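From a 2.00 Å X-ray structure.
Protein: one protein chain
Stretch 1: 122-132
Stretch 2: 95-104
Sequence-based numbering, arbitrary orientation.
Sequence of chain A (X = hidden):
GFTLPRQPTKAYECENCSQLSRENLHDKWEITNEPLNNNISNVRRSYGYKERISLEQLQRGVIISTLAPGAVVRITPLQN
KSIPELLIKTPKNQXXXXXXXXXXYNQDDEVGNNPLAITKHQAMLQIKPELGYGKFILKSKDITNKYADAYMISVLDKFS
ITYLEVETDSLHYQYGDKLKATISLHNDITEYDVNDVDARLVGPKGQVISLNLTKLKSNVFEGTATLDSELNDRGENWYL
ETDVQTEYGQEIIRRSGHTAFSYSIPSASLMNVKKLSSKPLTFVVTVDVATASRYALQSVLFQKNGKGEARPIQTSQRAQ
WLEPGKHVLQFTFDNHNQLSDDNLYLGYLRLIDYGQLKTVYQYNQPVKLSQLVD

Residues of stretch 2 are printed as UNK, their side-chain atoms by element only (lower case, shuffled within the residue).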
ATOM      1  N   GLN A 122     -15.594 -19.346  11.118  1.00 60.02           N
ATOM      2  CA  GLN A 122     -14.810 -19.198   9.880  1.00 56.66           C
ATOM      3  C   GLN A 122     -14.853 -20.498   9.053  1.00 53.98           C
ATOM      4  O   GLN A 122     -15.146 -21.563   9.607  1.00 54.60           O
ATOM      5  CB  GLN A 122     -13.355 -18.837  10.235  1.00 57.91           C
ATOM      6  CG  GLN A 122     -12.526 -18.294   9.077  1.00 82.27           C
ATOM      7  CD  GLN A 122     -11.096 -18.034   9.481  1.00110.68           C
ATOM      8  OE1 GLN A 122     -10.807 -17.291  10.429  1.00108.41           O
ATOM      9  NE2 GLN A 122     -10.162 -18.607   8.737  1.00104.52           N
ATOM     10  N   ALA A 123     -14.579 -20.402   7.732  1.00 44.61           N
ATOM     11  CA  ALA A 123     -14.482 -21.545   6.831  1.00 41.87           C
ATOM     12  C   ALA A 123     -13.335 -21.343   5.853  1.00 42.04           C
ATOM     13  O   ALA A 123     -13.310 -20.359   5.118  1.00 39.11           O
ATOM     14  CB  ALA A 123     -15.785 -21.776   6.088  1.00 42.27           C
HETATM   15  N   MSE A 124     -12.353 -22.253   5.892  1.00 39.42           N
HETATM   16  CA  MSE A 124     -11.199 -22.238   4.989  1.00 39.61           C
HETATM   17  C   MSE A 124     -10.943 -23.654   4.483  1.00 39.22           C
HETATM   18  O   MSE A 124     -11.006 -24.601   5.259  1.00 37.65           O
HETATM   19  CB  MSE A 124      -9.944 -21.656   5.656  1.00 43.39           C
HETATM   20  CG  MSE A 124      -8.757 -21.503   4.675  1.00 54.18           C
HETATM   21 SE   MSE A 124      -7.258 -20.555   5.470  0.75 67.22          SE
HETATM   22  CE  MSE A 124      -6.086 -20.234   3.931  1.00 63.07           C
ATOM     23  N   LEU A 125     -10.645 -23.795   3.191  1.00 31.95           N
ATOM     24  CA  LEU A 125     -10.388 -25.104   2.630  1.00 30.74           C
ATOM     25  C   LEU A 125      -9.579 -25.025   1.368  1.00 28.57           C
ATOM     26  O   LEU A 125      -9.611 -24.042   0.635  1.00 26.98           O
ATOM     27  CB  LEU A 125     -11.712 -25.892   2.329  1.00 30.86           C
ATOM     28  CG  LEU A 125     -12.485 -25.530   1.050  1.00 34.79           C
ATOM     29  CD1 LEU A 125     -13.233 -26.738   0.508  1.00 35.12           C
ATOM     30  CD2 LEU A 125     -13.420 -24.310   1.256  1.00 34.05           C
ATOM     31  N   GLN A 126      -8.902 -26.119   1.087  1.00 23.41           N
ATOM     32  CA  GLN A 126      -8.268 -26.278  -0.203  1.00 22.79           C
ATOM     33  C   GLN A 126      -9.111 -27.307  -0.939  1.00 25.91           C
ATOM     34  O   GLN A 126      -9.353 -28.394  -0.410  1.00 24.64           O
ATOM     35  CB  GLN A 126      -6.796 -26.663  -0.088  1.00 22.59           C
ATOM     36  CG  GLN A 126      -6.155 -26.751  -1.470  1.00 21.23           C
ATOM     37  CD  GLN A 126      -4.662 -26.983  -1.422  1.00 29.85           C
ATOM     38  OE1 GLN A 126      -4.129 -27.754  -0.589  1.00 28.16           O
ATOM     39  NE2 GLN A 126      -3.976 -26.374  -2.364  1.00 21.97           N
ATOM     40  N   ILE A 127      -9.553 -26.968  -2.136  1.00 25.65           N
ATOM     41  CA  ILE A 127     -10.409 -27.850  -2.931  1.00 27.05           C
ATOM     42  C   ILE A 127      -9.590 -29.063  -3.369  1.00 32.26           C
ATOM     43  O   ILE A 127      -8.465 -28.890  -3.863  1.00 30.59           O
ATOM     44  CB  ILE A 127     -11.066 -27.119  -4.142  1.00 28.97           C
ATOM     45  CG1 ILE A 127     -11.840 -25.878  -3.672  1.00 29.32           C
ATOM     46  CG2 ILE A 127     -11.988 -28.089  -4.915  1.00 30.02           C
ATOM     47  CD1 ILE A 127     -12.331 -24.942  -4.830  1.00 38.11           C
ATOM     48  N   LYS A 128     -10.153 -30.291  -3.169  1.00 29.36           N
ATOM     49  CA  LYS A 128      -9.480 -31.532  -3.589  1.00 30.14           C
ATOM     50  C   LYS A 128      -9.166 -31.477  -5.092  1.00 35.75           C
ATOM     51  O   LYS A 128     -10.062 -31.116  -5.873  1.00 33.09           O
ATOM     52  CB  LYS A 128     -10.337 -32.764  -3.288  1.00 32.87           C
ATOM     53  CG  LYS A 128     -10.529 -33.053  -1.831  1.00 41.01           C
ATOM     54  CD  LYS A 128     -11.320 -34.348  -1.630  1.00 52.99           C
ATOM     55  CE  LYS A 128     -12.750 -34.313  -2.122  1.00 46.68           C
ATOM     56  NZ  LYS A 128     -13.441 -35.594  -1.788  1.00 67.43           N
ATOM     57  N   PRO A 129      -7.911 -31.822  -5.506  1.00 36.09           N
ATOM     58  CA  PRO A 129      -7.547 -31.762  -6.931  1.00 36.98           C
ATOM     59  C   PRO A 129      -8.447 -32.621  -7.831  1.00 38.97           C
ATOM     60  O   PRO A 129      -8.580 -32.295  -8.997  1.00 38.00           O
ATOM     61  CB  PRO A 129      -6.091 -32.295  -6.932  1.00 39.59           C
ATOM     62  CG  PRO A 129      -5.555 -31.872  -5.592  1.00 43.11           C
ATOM     63  CD  PRO A 129      -6.735 -32.214  -4.694  1.00 38.67           C
ATOM     64  N   GLU A 130      -9.099 -33.654  -7.283  1.00 36.87           N
ATOM     65  CA  GLU A 130      -9.979 -34.566  -8.018  1.00 37.26           C
ATOM     66  C   GLU A 130     -11.275 -33.881  -8.429  1.00 39.42           C
ATOM     67  O   GLU A 130     -11.904 -34.335  -9.384  1.00 40.05           O
ATOM     68  CB  GLU A 130     -10.283 -35.842  -7.201  1.00 40.04           C
ATOM     69  CG  GLU A 130     -11.231 -35.656  -6.025  1.00 50.88           C
ATOM     70  CD  GLU A 130     -11.285 -36.828  -5.065  1.00 74.46           C
ATOM     71  OE1 GLU A 130     -10.205 -37.306  -4.650  1.00 73.80           O
ATOM     72  OE2 GLU A 130     -12.406 -37.212  -4.661  1.00 74.34           O
ATOM     73  N   LEU A 131     -11.684 -32.805  -7.726  1.00 32.56           N
ATOM     74  CA  LEU A 131     -12.866 -32.041  -8.128  1.00 30.79           C
ATOM     75  C   LEU A 131     -12.521 -31.082  -9.287  1.00 34.76           C
ATOM     76  O   LEU A 131     -13.409 -30.411  -9.793  1.00 34.47           O
ATOM     77  CB  LEU A 131     -13.469 -31.277  -6.939  1.00 30.59           C
ATOM     78  CG  LEU A 131     -13.955 -32.155  -5.762  1.00 35.57           C
ATOM     79  CD1 LEU A 131     -14.449 -31.286  -4.631  1.00 34.69           C
ATOM     80  CD2 LEU A 131     -15.047 -33.174  -6.220  1.00 37.87           C
ATOM     81  N   GLY A 132     -11.247 -31.027  -9.685  1.00 32.46           N
ATOM     82  CA  GLY A 132     -10.761 -30.194 -10.781  1.00 32.46           C
ATOM     83  C   GLY A 132     -10.933 -28.693 -10.605  1.00 37.06           C
ATOM     84  O   GLY A 132     -10.714 -28.152  -9.515  1.00 36.20           O
ATOM     85  N   UNK A  95     -23.622 -31.465  -5.582  1.00 42.15           N
ATOM     86  CA  UNK A  95     -23.897 -30.643  -4.412  1.00 42.85           C
ATOM     87  C   UNK A  95     -23.334 -31.330  -3.189  1.00 45.58           C
ATOM     88  O   UNK A  95     -23.750 -32.445  -2.848  1.00 45.82           O
ATOM     89  c   UNK A  95     -25.264 -27.971  -3.514  1.00 49.38           C
ATOM     90  c   UNK A  95     -27.345 -29.273  -3.084  1.00 54.98           C
ATOM     91  c   UNK A  95     -25.825 -29.350  -3.194  1.00 50.13           C
ATOM     92  c   UNK A  95     -25.414 -30.385  -4.254  1.00 44.41           C
ATOM     93  N   UNK A  96     -22.373 -30.676  -2.536  1.00 39.79           N
ATOM     94  CA  UNK A  96     -21.731 -31.262  -1.372  1.00 38.93           C
ATOM     95  C   UNK A  96     -21.753 -30.374  -0.146  1.00 41.52           C
ATOM     96  O   UNK A  96     -21.620 -29.157  -0.301  1.00 39.95           O
ATOM     97  c   UNK A  96     -18.455 -32.237  -3.280  1.00 43.57           C
ATOM     98  c   UNK A  96     -19.899 -32.465  -2.837  1.00 43.30           C
ATOM     99  c   UNK A  96     -20.243 -31.519  -1.712  1.00 38.89           C
ATOM    100  c   UNK A  96     -20.139 -33.911  -2.426  1.00 43.49           C
ATOM    101  N   UNK A  97     -21.748 -30.955   1.092  1.00 38.56           N
ATOM    102  CA  UNK A  97     -21.454 -30.126   2.277  1.00 37.60           C
ATOM    103  C   UNK A  97     -20.048 -29.541   2.052  1.00 38.77           C
ATOM    104  O   UNK A  97     -19.221 -30.243   1.462  1.00 38.17           O
ATOM    105  c   UNK A  97     -22.298 -32.313   2.880  1.00 45.09           C
ATOM    106  c   UNK A  97     -21.820 -32.383   1.464  1.00 40.32           C
ATOM    107  c   UNK A  97     -21.534 -31.129   3.438  1.00 39.89           C
ATOM    108  N   UNK A  98     -19.785 -28.276   2.414  1.00 34.78           N
ATOM    109  CA  UNK A  98     -18.489 -27.637   2.103  1.00 34.12           C
ATOM    110  C   UNK A  98     -17.276 -28.511   2.510  1.00 35.74           C
ATOM    111  O   UNK A  98     -16.350 -28.676   1.713  1.00 33.24           O
ATOM    112  c   UNK A  98     -17.188 -25.097   0.809  1.00 37.55           C
ATOM    113  c   UNK A  98     -18.381 -26.256   2.753  1.00 33.95           C
ATOM    114  c   UNK A  98     -17.197 -25.364   2.325  1.00 37.51           C
ATOM    115  c   UNK A  98     -17.232 -24.031   3.073  1.00 38.51           C
ATOM    116  N   UNK A  99     -17.317 -29.098   3.713  1.00 34.58           N
ATOM    117  CA  UNK A  99     -16.264 -29.974   4.252  1.00 34.90           C
ATOM    118  C   UNK A  99     -15.904 -31.141   3.314  1.00 38.89           C
ATOM    119  O   UNK A  99     -14.740 -31.530   3.277  1.00 37.91           O
ATOM    120  c   UNK A  99     -17.108 -29.237   9.145  1.00 67.49           C
ATOM    121  c   UNK A  99     -16.459 -29.613   6.757  1.00 57.48           C
ATOM    122  n   UNK A  99     -17.943 -29.792  10.237  1.00 80.33           N
ATOM    123  c   UNK A  99     -16.685 -30.555   5.612  1.00 38.67           C
ATOM    124  c   UNK A  99     -16.937 -30.250   8.042  1.00 65.47           C
ATOM    125  N   UNK A 100     -16.888 -31.679   2.544  1.00 35.17           N
ATOM    126  CA  UNK A 100     -16.677 -32.802   1.618  1.00 34.22           C
ATOM    127  C   UNK A 100     -15.904 -32.403   0.339  1.00 33.78           C
ATOM    128  O   UNK A 100     -15.435 -33.288  -0.372  1.00 33.99           O
ATOM    129  c   UNK A 100     -19.769 -35.112   2.200  1.00 56.52           C
ATOM    130  o   UNK A 100     -19.987 -35.533   1.042  1.00 61.32           O
ATOM    131  c   UNK A 100     -18.576 -34.217   2.441  1.00 43.81           C
ATOM    132  c   UNK A 100     -18.017 -33.456   1.248  1.00 35.81           C
ATOM    133  o   UNK A 100     -20.455 -35.439   3.192  1.00 60.66           O
ATOM    134  N   UNK A 101     -15.715 -31.105   0.084  1.00 30.04           N
ATOM    135  CA  UNK A 101     -14.899 -30.606  -1.028  1.00 28.51           C
ATOM    136  C   UNK A 101     -13.427 -30.506  -0.617  1.00 32.53           C
ATOM    137  O   UNK A 101     -12.595 -30.275  -1.482  1.00 35.18           O
ATOM    138  c   UNK A 101     -15.400 -29.245  -1.505  1.00 28.62           C
ATOM    139  N   UNK A 102     -13.119 -30.622   0.696  1.00 30.32           N
ATOM    140  CA  UNK A 102     -11.763 -30.627   1.293  1.00 30.96           C
ATOM    141  C   UNK A 102     -11.260 -32.051   1.436  1.00 35.13           C
ATOM    142  O   UNK A 102     -12.065 -32.985   1.368  1.00 35.08           O
ATOM    143  c   UNK A 102     -11.758 -29.943   2.663  1.00 34.04           C
ATOM    144  o   UNK A 102     -12.234 -30.785   3.710  1.00 37.13           O
ATOM    145  N   UNK A 103      -9.941 -32.245   1.680  1.00 29.84           N
ATOM    146  CA  UNK A 103      -9.400 -33.611   1.811  1.00 28.61           C
ATOM    147  C   UNK A 103      -9.996 -34.362   2.983  1.00 33.90           C
ATOM    148  O   UNK A 103     -10.480 -33.749   3.923  1.00 34.35           O
ATOM    149  o   UNK A 103      -7.467 -32.955   3.173  1.00 34.81           O
ATOM    150  c   UNK A 103      -7.881 -33.593   1.974  1.00 27.80           C
ATOM    151  N   UNK A 104      -9.864 -35.699   2.955  1.00 33.59           N
ATOM    152  CA  UNK A 104     -10.264 -36.599   4.026  1.00 33.80           C
ATOM    153  C   UNK A 104      -9.497 -36.196   5.311  1.00 36.05           C
ATOM    154  O   UNK A 104     -10.092 -36.078   6.382  1.00 34.65           O
ATOM    155  c   UNK A 104      -9.997 -38.054   3.609  1.00 34.74           C
ATOM    156  c   UNK A 104     -12.105 -39.199   4.496  1.00 43.12           C
ATOM    157  c   UNK A 104     -10.558 -39.133   4.582  1.00 41.42           C
ATOM    158  c   UNK A 104      -9.967 -40.502   4.294  1.00 42.16           C
TER
HETATM  159  O   HOH W   1      -8.381 -29.885   1.711  1.00 32.97           O

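Position 95 carries four side-chain carbons, forked at the second, and lies beyond reach of stretch 1; the fork after a single methylene identifies Leu95. Position 96 has the same four carbons and the same fork, and one terminal methyl comes 4.3 Å from CD1 of Leu131. This is Leu96, pointing toward the other stretch. At position 97 three carbons close a ring onto the backbone N, which only proline does; Pro97 makes no contact across the stretches.

Position 98 again shows four carbons forked at the second. One methyl packs 4.0 Å from CB of Ala123 and the other 3.9 Å from CD2 of Leu125, so the residue, Leu98, is buried against the strand. Position 99 has four carbons in a row ending in nitrogen, the signature of lysine; Lys99 points away from stretch 1. At position 100 three carbons lead to two oxygens on the third, a carboxylate one methylene longer than that of aspartate. This is Glu100, whose CA-to-CB bond also points away from stretch 1, while its backbone O receives a weak hydrogen bond from NZ of Lys128 (3.4 Å).

Position 101 has a single carbon, CB, 3.9 Å from CD1 of Leu125 and 3.9 Å from CD1 of Leu131. It is Ala101, its methyl held between two leucines. Position 102 bears one carbon and then one oxygen; CB touches CB of Leu125 at 4.1 Å, and the unbranched hydroxyl side chain is that of Ser102. Its OG turns back to donate a hydrogen bond to O of Lys99 (2.7 Å). Position 103 has the same pair of atoms and is Ser103, at the N-cap of the following helix; its side chain caps a backbone N just past the stretch. Position 104, with four carbons forked at the second, is Leu104, exposed and without a contact here.

The contact joins an apolar patch to a few polar backbone links. Leu125 and Leu131 converge on Ala101, with Leu98 and Leu96 extending the surface. Nearby, N of Lys128 donates a nearly straight hydrogen bond to O of Ala101 (3.0 Å, 167°), and the same oxygen receives a CA-H...O contact from CA of Ile127 (3.6 Å). Water 1 bridges the two stretches, accepting from N of Ser103 and donating to O of Gln126, each at 2.8 Å. Lys128 lays its aliphatic portion along the turn, CD 3.4 Å from O of Ser102, while its NZ also forms a salt bridge with OE2 of Glu130 (3.5 Å).

Stretch 2 (95-104) LLPLKEASSL
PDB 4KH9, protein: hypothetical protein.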